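Hypothetical protein PH1789 (Pyrococcus horikoshii, PDB 1WR2) is of unknown function but carries an ATP-grasp domain, built of two antiparallel beta-sheets flanked by helices. Local coordinates at residues Glu84-Leu87 / Lys88-Trp91. Sequence-based numbering, arbitrary orientation.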
loop_
_atom_site.group_PDB
_atom_site.type_symbol
_atom_site.label_atom_id
_atom_site.label_comp_id
_atom_site.label_asym_id
_atom_site.label_seq_id
_atom_site.Cartn_x
_atom_site.Cartn_y
_atom_site.Cartn_z
ATOM N N GLU A 84 -0.522 15.330 20.963
ATOM C CA GLU A 84 -0.436 14.214 21.893
ATOM C C GLU A 84 -1.748 13.828 22.583
ATOM O O GLU A 84 -2.016 12.645 22.781
ATOM C CB GLU A 84 0.642 14.521 22.935
ATOM C CG GLU A 84 0.909 13.399 23.917
ATOM C CD GLU A 84 2.188 13.615 24.708
ATOM O OE1 GLU A 84 3.276 13.641 24.084
ATOM O OE2 GLU A 84 2.101 13.758 25.950
ATOM N N GLU A 85 -2.561 14.814 22.951
ATOM C CA GLU A 85 -3.835 14.539 23.614
ATOM C C GLU A 85 -4.776 13.825 22.654
ATOM O O GLU A 85 -5.448 12.861 23.024
ATOM C CB GLU A 85 -4.492 15.840 24.091
ATOM C CG GLU A 85 -3.688 16.631 25.125
ATOM C CD GLU A 85 -2.363 17.151 24.583
ATOM O OE1 GLU A 85 -2.370 17.794 23.512
ATOM O OE2 GLU A 85 -1.316 16.923 25.231
ATOM N N GLU A 86 -4.823 14.307 21.420
ATOM C CA GLU A 86 -5.672 13.715 20.399
ATOM C C GLU A 86 -5.193 12.312 20.010
ATOM O O GLU A 86 -6.000 11.441 19.694
ATOM C CB GLU A 86 -5.717 14.631 19.170
ATOM C CG GLU A 86 -6.226 13.964 17.903
ATOM C CD GLU A 86 -6.725 14.959 16.867
ATOM O OE1 GLU A 86 -6.032 15.974 16.618
ATOM O OE2 GLU A 86 -7.813 14.711 16.296
ATOM N N LEU A 87 -3.880 12.097 20.039
ATOM C CA LEU A 87 -3.322 10.790 19.699
ATOM C C LEU A 87 -3.727 9.777 20.766
ATOM O O LEU A 87 -4.031 8.630 20.454
ATOM C CB LEU A 87 -1.785 10.873 19.591
ATOM C CG LEU A 87 -1.039 9.684 18.964
ATOM C CD1 LEU A 87 0.337 10.128 18.469
ATOM C CD2 LEU A 87 -0.905 8.570 19.977
ATOM N N LYS A 88 -3.743 10.210 22.027
ATOM C CA LYS A 88 -4.116 9.332 23.135
ATOM C C LYS A 88 -5.570 8.897 23.037
ATOM O O LYS A 88 -5.909 7.766 23.387
ATOM C CB LYS A 88 -3.897 10.032 24.481
ATOM C CG LYS A 88 -2.445 10.328 24.814
ATOM C CD LYS A 88 -2.324 11.059 26.150
ATOM C CE LYS A 88 -0.865 11.269 26.552
ATOM N NZ LYS A 88 -0.739 12.068 27.810
ATOM N N LYS A 89 -6.430 9.794 22.563
ATOM C CA LYS A 89 -7.848 9.482 22.442
ATOM C C LYS A 89 -8.140 8.653 21.187
ATOM O O LYS A 89 -8.990 7.764 21.210
ATOM C CB LYS A 89 -8.678 10.774 22.451
ATOM C CG LYS A 89 -8.685 11.577 21.151
ATOM C CD LYS A 89 -9.207 12.998 21.398
ATOM C CE LYS A 89 -9.826 13.622 20.150
ATOM N NZ LYS A 89 -8.927 13.586 18.968
ATOM N N LYS A 90 -7.436 8.937 20.094
ATOM C CA LYS A 90 -7.637 8.181 18.860
ATOM C C LYS A 90 -7.063 6.778 19.006
ATOM O O LYS A 90 -7.510 5.839 18.349
ATOM C CB LYS A 90 -6.993 8.906 17.681
ATOM C CG LYS A 90 -7.734 10.172 17.301
ATOM C CD LYS A 90 -9.191 9.856 17.004
ATOM C CE LYS A 90 -10.019 11.125 16.843
ATOM N NZ LYS A 90 -11.429 10.798 16.495
ATOM N N TRP A 91 -6.073 6.641 19.880
ATOM C CA TRP A 91 -5.473 5.347 20.141
ATOM C C TRP A 91 -6.541 4.484 20.818
ATOM O O TRP A 91 -6.689 3.301 20.510
ATOM C CB TRP A 91 -4.252 5.503 21.050
ATOM C CG TRP A 91 -3.705 4.195 21.547
ATOM C CD1 TRP A 91 -4.237 3.396 22.524
ATOM C CD2 TRP A 91 -2.553 3.508 21.052
ATOM N NE1 TRP A 91 -3.485 2.256 22.662
ATOM C CE2 TRP A 91 -2.445 2.300 21.771
ATOM C CE3 TRP A 91 -1.598 3.797 20.067
ATOM C CZ2 TRP A 91 -1.423 1.378 21.536
ATOM C CZ3 TRP A 91 -0.581 2.877 19.835
ATOM C CH2 TRP A 91 -0.504 1.684 20.567
#
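The first two turns of helix 84-101, a surface helix of the ATP-grasp domain beside the four-stranded antiparallel sheet, bring E84 against K88 and E86 against K89 through acid-base pairs spaced i to i+4 and i to i+3. Four i to i+4 backbone bonds show the alpha-helical pattern: K88 N to E84 O, K89 N to E85 O, K90 N to E86 O (2.9 Å, N-H...O angle 157°) and W91 N to L87 O (2.9 Å).

E84 and K88 are both extended beyond CG, and their chains lie obliquely to one another. K88 CE packs on E84 CG at 3.8 Å, while the charged ends, E84 OE2 and K88 NZ, form a salt bridge that is long at 3.8 Å. Such spacing is consistent with a largely electrostatic attraction, beside L49 and Y57, which E84 also touches.

In the second pair, E86 OE1 accepts a hydrogen bond from the backbone N of K82, just before the helix. E86 N is bonded in turn to N83 OD1. K90 crosses the same glutamate with CG 4.1 Å from E86 CG, but carries its amine on to a salt bridge with E93.

L87 is the buried member, resting on L45 and A52 of helix 45-55 and on I81 of strand 77-81; W91 reaches A48 of the same helix and meets the ring of H95. The side chains of E86 and K90 also pack on I81, whereas K88 and K89 are exposed. K89 starts with CG between its backbone N and carbonyl carbon (chi1 77°) and bends again at chi4 (-53°), folding back over the E86 backbone with CG 3.1 Å from E86 O. Its NZ makes a salt bridge to E86 OE2 at 3.1 Å, with a weak and doubtful hydrogen bond, since NZ lies only 2.9 Å from E86 CG.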